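Long-range contacts in isomaltodextranase (Arthrobacter globiformis, PDB 5AWO), which hydrolyses (1->6)-alpha-glucosidic linkages in polysaccharides such as dextran, releasing isomaltose units one after another from the non-reducing chain ends: residues T91-T97 and G185-F190; G261-N267 and L311-D316; P295-F299 and L335-S341. Residue numbers count along the deposited sequence, not the author numbering.

Interaction 1 (T91-T97 and G185-F190); sequences TGNGYIT and GYVRYF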
loop_
_atom_site.group_PDB
_atom_site.type_symbol
_atom_site.label_atom_id
_atom_site.label_comp_id
_atom_site.label_asym_id
_atom_site.label_seq_id
_atom_site.Cartn_x
_atom_site.Cartn_y
_atom_site.Cartn_z
ATOM N N THR A 91 -24.551 14.048 14.086
ATOM C CA THR A 91 -25.018 13.543 15.374
ATOM C C THR A 91 -24.841 14.630 16.423
ATOM O O THR A 91 -24.253 15.709 16.197
ATOM C CB THR A 91 -24.205 12.314 15.824
ATOM O OG1 THR A 91 -22.852 12.710 16.105
ATOM C CG2 THR A 91 -24.206 11.209 14.780
ATOM N N GLY A 92 -25.298 14.303 17.624
ATOM C CA GLY A 92 -25.097 15.190 18.756
ATOM C C GLY A 92 -23.641 15.433 19.097
ATOM O O GLY A 92 -23.335 16.338 19.845
ATOM N N ASN A 93 -22.730 14.654 18.503
ATOM C CA ASN A 93 -21.299 14.817 18.730
ATOM C C ASN A 93 -20.543 15.315 17.493
ATOM O O ASN A 93 -19.329 15.272 17.453
ATOM C CB ASN A 93 -20.678 13.520 19.232
ATOM C CG ASN A 93 -21.476 12.903 20.377
ATOM O OD1 ASN A 93 -22.021 11.815 20.246
ATOM N ND2 ASN A 93 -21.507 13.592 21.515
ATOM N N GLY A 94 -21.280 15.792 16.504
ATOM C CA GLY A 94 -20.669 16.437 15.337
ATOM C C GLY A 94 -20.236 15.540 14.216
ATOM O O GLY A 94 -19.485 15.995 13.352
ATOM N N TYR A 95 -20.707 14.296 14.183
ATOM C CA TYR A 95 -20.273 13.357 13.149
ATOM C C TYR A 95 -21.331 13.262 12.085
ATOM O O TYR A 95 -22.521 13.123 12.383
ATOM C CB TYR A 95 -19.966 11.977 13.728
ATOM C CG TYR A 95 -18.922 11.980 14.825
ATOM C CD1 TYR A 95 -17.826 12.857 14.811
ATOM C CD2 TYR A 95 -19.035 11.116 15.910
ATOM C CE1 TYR A 95 -16.874 12.841 15.813
ATOM C CE2 TYR A 95 -18.085 11.101 16.926
ATOM C CZ TYR A 95 -17.000 11.970 16.880
ATOM O OH TYR A 95 -16.065 11.957 17.897
ATOM N N ILE A 96 -20.917 13.312 10.815
ATOM C CA ILE A 96 -21.884 13.378 9.725
ATOM C C ILE A 96 -22.755 12.134 9.676
ATOM O O ILE A 96 -22.269 11.009 9.768
ATOM C CB ILE A 96 -21.240 13.623 8.336
ATOM C CG1 ILE A 96 -20.095 12.637 8.061
ATOM C CG2 ILE A 96 -20.782 15.047 8.232
ATOM C CD1 ILE A 96 -19.804 12.494 6.577
ATOM N N THR A 97 -24.063 12.348 9.495
ATOM C CA THR A 97 -25.006 11.237 9.483
ATOM C C THR A 97 -25.233 10.589 8.118
ATOM O O THR A 97 -25.740 9.482 8.050
ATOM C CB THR A 97 -26.367 11.682 10.045
ATOM O OG1 THR A 97 -26.849 12.767 9.262
ATOM C CG2 THR A 97 -26.244 12.109 11.496
ATOM N N GLY A 185 -13.214 9.411 18.308
ATOM C CA GLY A 185 -14.624 9.122 18.187
ATOM C C GLY A 185 -15.130 9.105 16.745
ATOM O O GLY A 185 -16.016 8.323 16.417
ATOM N N TYR A 186 -14.592 9.997 15.902
ATOM C CA TYR A 186 -15.000 10.073 14.484
ATOM C C TYR A 186 -14.581 8.808 13.731
ATOM O O TYR A 186 -15.358 8.211 12.997
ATOM C CB TYR A 186 -14.424 11.312 13.773
ATOM C CG TYR A 186 -15.381 12.010 12.821
ATOM C CD1 TYR A 186 -16.387 11.329 12.180
ATOM C CD2 TYR A 186 -15.245 13.373 12.579
ATOM C CE1 TYR A 186 -17.274 11.975 11.342
ATOM C CE2 TYR A 186 -16.110 14.041 11.739
ATOM C CZ TYR A 186 -17.147 13.351 11.134
ATOM O OH TYR A 186 -18.065 14.008 10.339
ATOM N N VAL A 187 -13.345 8.397 13.981
ATOM C CA VAL A 187 -12.780 7.199 13.378
ATOM C C VAL A 187 -13.581 5.968 13.843
ATOM O O VAL A 187 -14.005 5.147 13.033
ATOM C CB VAL A 187 -11.287 7.097 13.652
ATOM C CG1 VAL A 187 -10.741 5.770 13.174
ATOM C CG2 VAL A 187 -10.559 8.248 12.964
ATOM N N ARG A 188 -13.788 5.859 15.157
ATOM C CA ARG A 188 -14.602 4.737 15.665
ATOM C C ARG A 188 -16.061 4.765 15.244
ATOM O O ARG A 188 -16.664 3.714 15.074
ATOM C CB ARG A 188 -14.474 4.622 17.179
ATOM C CG ARG A 188 -13.095 4.231 17.655
ATOM C CD ARG A 188 -13.063 3.683 19.074
ATOM N NE ARG A 188 -11.700 3.473 19.561
ATOM C CZ ARG A 188 -11.004 4.332 20.310
ATOM N NH1 ARG A 188 -11.506 5.490 20.712
ATOM N NH2 ARG A 188 -9.769 4.017 20.686
ATOM N N TYR A 189 -16.622 5.938 15.033
ATOM C CA TYR A 189 -17.963 6.072 14.503
ATOM C C TYR A 189 -18.126 5.317 13.185
ATOM O O TYR A 189 -19.061 4.531 13.007
ATOM C CB TYR A 189 -18.280 7.541 14.348
ATOM C CG TYR A 189 -19.543 7.935 13.628
ATOM C CD1 TYR A 189 -20.794 7.891 14.261
ATOM C CD2 TYR A 189 -19.490 8.402 12.318
ATOM C CE1 TYR A 189 -21.929 8.291 13.604
ATOM C CE2 TYR A 189 -20.619 8.824 11.662
ATOM C CZ TYR A 189 -21.853 8.770 12.305
ATOM O OH TYR A 189 -23.000 9.212 11.647
ATOM N N PHE A 190 -17.186 5.508 12.267
ATOM C CA PHE A 190 -17.262 4.758 11.014
ATOM C C PHE A 190 -16.926 3.292 11.188
ATOM O O PHE A 190 -17.606 2.422 10.643
ATOM C CB PHE A 190 -16.379 5.431 9.936
ATOM C CG PHE A 190 -16.911 6.779 9.500
ATOM C CD1 PHE A 190 -18.159 6.870 8.931
ATOM C CD2 PHE A 190 -16.186 7.947 9.666
ATOM C CE1 PHE A 190 -18.664 8.100 8.543
ATOM C CE2 PHE A 190 -16.686 9.172 9.272
ATOM C CZ PHE A 190 -17.940 9.250 8.724
#

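Interaction 2 (G261-N267 and L311-D316); sequences GDLVRIN and LILDGD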
loop_
_atom_site.group_PDB
_atom_site.type_symbol
_atom_site.label_atom_id
_atom_site.label_comp_id
_atom_site.label_asym_id
_atom_site.label_seq_id
_atom_site.Cartn_x
_atom_site.Cartn_y
_atom_site.Cartn_z
ATOM N N GLY A 261 -0.419 4.637 8.819
ATOM C CA GLY A 261 -1.362 4.288 7.785
ATOM C C GLY A 261 -1.165 2.927 7.177
ATOM O O GLY A 261 -0.145 2.273 7.427
ATOM N N ASP A 262 -2.145 2.523 6.376
ATOM C CA ASP A 262 -2.058 1.282 5.577
ATOM C C ASP A 262 -1.763 1.550 4.100
ATOM O O ASP A 262 -0.977 0.819 3.521
ATOM C CB ASP A 262 -3.326 0.448 5.740
ATOM C CG ASP A 262 -3.575 0.039 7.179
ATOM O OD1 ASP A 262 -2.609 -0.455 7.800
ATOM O OD2 ASP A 262 -4.723 0.186 7.613
ATOM N N LEU A 263 -2.415 2.567 3.531
ATOM C CA LEU A 263 -2.257 2.899 2.104
ATOM C C LEU A 263 -1.815 4.336 1.992
ATOM O O LEU A 263 -2.262 5.189 2.765
ATOM C CB LEU A 263 -3.590 2.786 1.357
ATOM C CG LEU A 263 -4.005 1.415 0.827
ATOM C CD1 LEU A 263 -4.327 0.395 1.924
ATOM C CD2 LEU A 263 -5.202 1.596 -0.100
ATOM N N VAL A 264 -0.943 4.609 1.004
ATOM C CA VAL A 264 -0.611 5.976 0.606
ATOM C C VAL A 264 -0.775 6.178 -0.900
ATOM O O VAL A 264 -0.304 5.370 -1.708
ATOM C CB VAL A 264 0.819 6.402 0.980
ATOM C CG1 VAL A 264 0.902 6.626 2.486
ATOM C CG2 VAL A 264 1.865 5.402 0.474
ATOM N N ARG A 265 -1.465 7.249 -1.279
ATOM C CA ARG A 265 -1.482 7.622 -2.714
ATOM C C ARG A 265 -0.094 7.966 -3.209
ATOM O O ARG A 265 0.615 8.743 -2.571
ATOM C CB ARG A 265 -2.433 8.789 -2.953
ATOM C CG ARG A 265 -3.873 8.373 -3.187
ATOM C CD ARG A 265 -4.152 7.985 -4.657
ATOM N NE ARG A 265 -3.895 9.164 -5.482
ATOM C CZ ARG A 265 -4.669 10.252 -5.504
ATOM N NH1 ARG A 265 -5.849 10.254 -4.905
ATOM N NH2 ARG A 265 -4.240 11.357 -6.104
ATOM N N ILE A 266 0.234 7.455 -4.400
ATOM C CA ILE A 266 1.540 7.679 -5.003
ATOM C C ILE A 266 1.500 8.438 -6.326
ATOM O O ILE A 266 2.536 8.564 -6.990
ATOM C CB ILE A 266 2.323 6.357 -5.102
ATOM C CG1 ILE A 266 1.575 5.243 -5.864
ATOM C CG2 ILE A 266 2.705 5.891 -3.701
ATOM C CD1 ILE A 266 1.123 5.564 -7.264
ATOM N N ASN A 267 0.351 9.005 -6.666
ATOM C CA ASN A 267 0.134 9.683 -7.939
ATOM C C ASN A 267 -0.804 10.849 -7.795
ATOM O O ASN A 267 -1.549 10.914 -6.817
ATOM C CB ASN A 267 -0.390 8.732 -9.018
ATOM C CG ASN A 267 -1.727 8.065 -8.658
ATOM O OD1 ASN A 267 -2.036 7.815 -7.479
ATOM N ND2 ASN A 267 -2.468 7.669 -9.683
ATOM N N LEU A 311 3.913 -0.228 3.732
ATOM C CA LEU A 311 2.751 0.445 3.169
ATOM C C LEU A 311 2.249 -0.290 1.919
ATOM O O LEU A 311 3.038 -0.878 1.152
ATOM C CB LEU A 311 3.091 1.875 2.792
ATOM C CG LEU A 311 3.114 2.869 3.952
ATOM C CD1 LEU A 311 3.808 4.138 3.535
ATOM C CD2 LEU A 311 1.701 3.137 4.446
ATOM N N ILE A 312 0.948 -0.242 1.725
ATOM C CA ILE A 312 0.341 -0.545 0.428
ATOM C C ILE A 312 0.308 0.734 -0.415
ATOM O O ILE A 312 -0.161 1.778 0.039
ATOM C CB ILE A 312 -1.062 -1.156 0.597
ATOM C CG1 ILE A 312 -0.970 -2.552 1.215
ATOM C CG2 ILE A 312 -1.790 -1.246 -0.746
ATOM C CD1 ILE A 312 -2.229 -3.084 1.806
ATOM N N LEU A 313 0.882 0.679 -1.610
ATOM C CA LEU A 313 0.879 1.832 -2.511
ATOM C C LEU A 313 -0.416 1.907 -3.306
ATOM O O LEU A 313 -0.880 0.919 -3.850
ATOM C CB LEU A 313 2.101 1.778 -3.430
ATOM C CG LEU A 313 3.449 1.576 -2.753
ATOM C CD1 LEU A 313 4.582 1.663 -3.764
ATOM C CD2 LEU A 313 3.692 2.555 -1.610
ATOM N N ASP A 314 -0.989 3.103 -3.334
ATOM C CA ASP A 314 -2.310 3.350 -3.882
ATOM C C ASP A 314 -2.199 4.142 -5.167
ATOM O O ASP A 314 -1.841 5.303 -5.134
ATOM C CB ASP A 314 -3.131 4.086 -2.810
ATOM C CG ASP A 314 -4.530 4.510 -3.252
ATOM O OD1 ASP A 314 -4.986 4.158 -4.342
ATOM O OD2 ASP A 314 -5.179 5.229 -2.439
ATOM N N GLY A 315 -2.522 3.492 -6.291
ATOM C CA GLY A 315 -2.530 4.139 -7.596
ATOM C C GLY A 315 -3.832 4.786 -7.988
ATOM O O GLY A 315 -4.021 5.127 -9.149
ATOM N N ASP A 316 -4.731 4.979 -7.025
ATOM C CA ASP A 316 -5.979 5.722 -7.200
ATOM C C ASP A 316 -7.025 4.911 -7.941
ATOM O O ASP A 316 -7.173 3.712 -7.642
ATOM C CB ASP A 316 -5.765 7.143 -7.755
ATOM C CG ASP A 316 -6.850 8.103 -7.307
ATOM O OD1 ASP A 316 -7.215 8.065 -6.112
ATOM O OD2 ASP A 316 -7.277 8.952 -8.146
#

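Interaction 3 (P295-F299 and L335-S341); sequences PFCGF and LMVAAGS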
loop_
_atom_site.group_PDB
_atom_site.type_symbol
_atom_site.label_atom_id
_atom_site.label_comp_id
_atom_site.label_asym_id
_atom_site.label_seq_id
_atom_site.Cartn_x
_atom_site.Cartn_y
_atom_site.Cartn_z
ATOM N N PRO A 295 1.316 7.102 -11.962
ATOM C CA PRO A 295 1.559 5.942 -11.090
ATOM C C PRO A 295 2.675 5.016 -11.551
ATOM O O PRO A 295 3.272 4.341 -10.711
ATOM C CB PRO A 295 0.194 5.255 -11.024
ATOM C CG PRO A 295 -0.497 5.688 -12.309
ATOM C CD PRO A 295 -0.066 7.119 -12.480
ATOM N N PHE A 296 3.029 4.997 -12.845
ATOM C CA PHE A 296 4.218 4.246 -13.196
ATOM C C PHE A 296 5.392 4.755 -12.375
ATOM O O PHE A 296 6.135 3.962 -11.776
ATOM C CB PHE A 296 4.546 4.323 -14.681
ATOM C CG PHE A 296 3.846 3.299 -15.526
ATOM C CD1 PHE A 296 4.298 1.978 -15.535
ATOM C CD2 PHE A 296 2.782 3.629 -16.339
ATOM C CE1 PHE A 296 3.672 1.025 -16.317
ATOM C CE2 PHE A 296 2.167 2.687 -17.126
ATOM C CZ PHE A 296 2.615 1.367 -17.125
ATOM N N CYS A 297 5.575 6.070 -12.328
ATOM C CA CYS A 297 6.698 6.649 -11.599
ATOM C C CYS A 297 6.457 6.603 -10.092
ATOM O O CYS A 297 7.402 6.361 -9.327
ATOM C CB CYS A 297 6.938 8.090 -12.005
ATOM S SG CYS A 297 7.583 8.264 -13.696
ATOM N N GLY A 298 5.236 6.862 -9.635
ATOM C CA GLY A 298 4.986 6.852 -8.207
ATOM C C GLY A 298 5.107 5.480 -7.561
ATOM O O GLY A 298 5.657 5.342 -6.450
ATOM N N PHE A 299 4.566 4.444 -8.193
ATOM C CA PHE A 299 4.723 3.099 -7.674
ATOM C C PHE A 299 6.209 2.761 -7.652
ATOM O O PHE A 299 6.714 2.200 -6.660
ATOM C CB PHE A 299 4.014 2.067 -8.553
ATOM C CG PHE A 299 2.507 1.972 -8.369
ATOM C CD1 PHE A 299 1.911 1.897 -7.112
ATOM C CD2 PHE A 299 1.682 1.872 -9.487
ATOM C CE1 PHE A 299 0.540 1.730 -6.975
ATOM C CE2 PHE A 299 0.320 1.716 -9.355
ATOM C CZ PHE A 299 -0.252 1.640 -8.096
ATOM N N LEU A 335 -0.743 -2.867 -14.050
ATOM C CA LEU A 335 0.113 -2.053 -13.196
ATOM C C LEU A 335 -0.372 -2.061 -11.754
ATOM O O LEU A 335 0.426 -2.202 -10.822
ATOM C CB LEU A 335 0.176 -0.602 -13.717
ATOM C CG LEU A 335 1.046 0.354 -12.890
ATOM C CD1 LEU A 335 2.509 -0.062 -12.819
ATOM C CD2 LEU A 335 0.940 1.798 -13.447
ATOM N N MET A 336 -1.672 -1.890 -11.556
ATOM C CA MET A 336 -2.218 -1.874 -10.191
ATOM C C MET A 336 -1.942 -3.211 -9.508
ATOM O O MET A 336 -1.521 -3.259 -8.341
ATOM C CB MET A 336 -3.734 -1.580 -10.180
ATOM C CG MET A 336 -4.158 -0.271 -10.847
ATOM S SD MET A 336 -3.380 1.182 -10.115
ATOM C CE MET A 336 -4.141 2.425 -11.151
ATOM N N VAL A 337 -2.179 -4.294 -10.235
ATOM C CA VAL A 337 -1.956 -5.620 -9.661
ATOM C C VAL A 337 -0.462 -5.858 -9.391
ATOM O O VAL A 337 -0.062 -6.346 -8.308
ATOM C CB VAL A 337 -2.550 -6.732 -10.555
ATOM C CG1 VAL A 337 -2.110 -8.121 -10.100
ATOM C CG2 VAL A 337 -4.045 -6.598 -10.589
ATOM N N ALA A 338 0.401 -5.521 -10.341
ATOM C CA ALA A 338 1.841 -5.707 -10.164
ATOM C C ALA A 338 2.334 -5.024 -8.895
ATOM O O ALA A 338 3.197 -5.556 -8.172
ATOM C CB ALA A 338 2.606 -5.198 -11.371
ATOM N N ALA A 339 1.805 -3.837 -8.607
ATOM C CA ALA A 339 2.294 -3.050 -7.504
ATOM C C ALA A 339 1.623 -3.375 -6.162
ATOM O O ALA A 339 2.021 -2.831 -5.114
ATOM C CB ALA A 339 2.120 -1.574 -7.828
ATOM N N GLY A 340 0.658 -4.295 -6.152
ATOM C CA GLY A 340 -0.063 -4.620 -4.924
ATOM C C GLY A 340 -1.053 -3.576 -4.486
ATOM O O GLY A 340 -1.518 -3.555 -3.340
ATOM N N SER A 341 -1.442 -2.703 -5.400
ATOM C CA SER A 341 -2.325 -1.606 -5.077
ATOM C C SER A 341 -3.729 -2.076 -4.806
ATOM O O SER A 341 -4.153 -3.118 -5.290
ATOM C CB SER A 341 -2.364 -0.661 -6.291
ATOM O OG SER A 341 -3.218 0.465 -6.151
#

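Interaction 1 (T91-T97 and G185-F190)
Two tyrosine hydroxyls of one helix take hold of both polar groups of a single loop residue. The backbone N of I96 donates to Y186 OH at 3.0 Å, and Y189 OH donates to the carbonyl O of I96 at 2.7 Å. The irregular loop is thus held to this helix through side-chain hydroxyls. Y95 packs against both helix tyrosines. Its ring sits obliquely to that of Y186, with centroids 4.3 Å apart, and to that of Y189. Two CH-pi contacts add to this cluster: Y186 CA lies 3.8 Å from the centroid of the Y95 ring, and Y95 CB lies 3.8 Å from the centroid of the Y189 ring. Y95 OH comes within 3.2 Å of G185 CA; a side chain at G185 would clash with it. The hydroxyl itself bonds to the carbonyl O of Y182, one turn back on the helix. I96 CG1 meets the ring edge of F190 at 4.1 Å from CZ. Before Y95 the loop makes a type I turn from T91 to G94. T91 OG1 accepts from N93 N at 3.1 Å, an ST turn, and from Y95 N at 3.3 Å. The arrangement is an aromatic cluster that fastens the long loop between strand 77-79 and helix 107-116 to helix 179-192, on the helical layer of the TIM barrel.

Interaction 2 (G261-N267 and L311-D316)
Strands 263-265 and 312-314 run parallel, with axes 4.5 Å apart at closest approach and 31° between their directions. L263 pairs with I312, V264 with L313 and R265 with D314. The hydrogen-bond ladder alternates: I312 N to D262 O (2.8 Å), V264 N to I312 O (3.1 Å), D314 N to V264 O (2.9 Å) and I266 N to D314 O (3.1 Å). L263, I312, R265 and D314 point to one face of the sheet. V264 and L313 point to the other, where V264 CG2 meets L313 CD2 at 4.0 Å and helix 295-302 packs on L313. Charge gathers at the C-terminal ends of the strands. R265 NH1 forms a salt bridge with D316 OD1 at 2.8 Å, while R265 NH2 donates to N267 O at 2.8 Å and also pairs with D269. N267 ND2 reaches G315 O at 3.0 Å. D314 OD1 accepts from D316 N at 2.8 Å, an Asx turn. D262, probably the proton donor, turns away from strand 312-314 and bonds to R27, S29 and V243. R265, D314 and D316, with R199, thus balance their charges in a buried network; the R265 side chain is about 6 Å from that of D201, the probable nucleophile.

Interaction 3 (P295-F299 and L335-S341)
L335 and F299 interlock between two helices that run almost parallel, at 2°, with segment axes 11.0 Å apart. That wide spacing is filled by large side chains. L335 has chi1 t and chi2 p, which sends its branches to the other helix. Its CD2 lies over the face of F296, 3.7 Å from the ring centroid, and its CD1 is 3.8 Å from F296 CD1. The CD2 atom also meets P295 CB at 4.3 Å. F296 points its CA-to-CB bond sideways, but chi1 near -86° swings the ring round to meet this leucine. F299, also m at chi1, makes the rest of the contact. Its CD2 is 3.8 Å from L335 CG. A339 CB sits over the ring, 3.5 Å from the centroid, in a CH-pi contact. M336 starts away from the other helix, yet m at chi1 and chi2 brings SD back to the ring edge, 3.8 Å from F299 CZ, a Met-aromatic contact. S341 CB is 3.6 Å from the same CZ. G340, at positive phi, makes a Schellman motif with the last turn, and S341 OG then bonds to G315 N. W396 of the following beta domain also touches F299 and A339. The contacts across the segments are apolar, with S341 joining through CB, so shape and ring contacts rather than polar pairs join the helices.

How the interactions relate
All three contacts are mainly buried, but they differ in depth. The centre of interaction 2 lies about 4 Å from that of the chain, that of interaction 3 about 10 Å and that of interaction 1 about 26 Å. Interactions 2 and 3 alternate along the chain and touch: G315 of interaction 2 meets both S341 and F299 of interaction 3. The two contacts share one part of the barrel, strand 312-314 with helices 295-302 and 326-339 before and after it in the chain. Interaction 1 stands apart, its centre about 25 Å from that of interaction 2. Chemistry follows place: backbone pairing and charges at the barrel, apolar packing between helices, tyrosine hydroxyls on a loop.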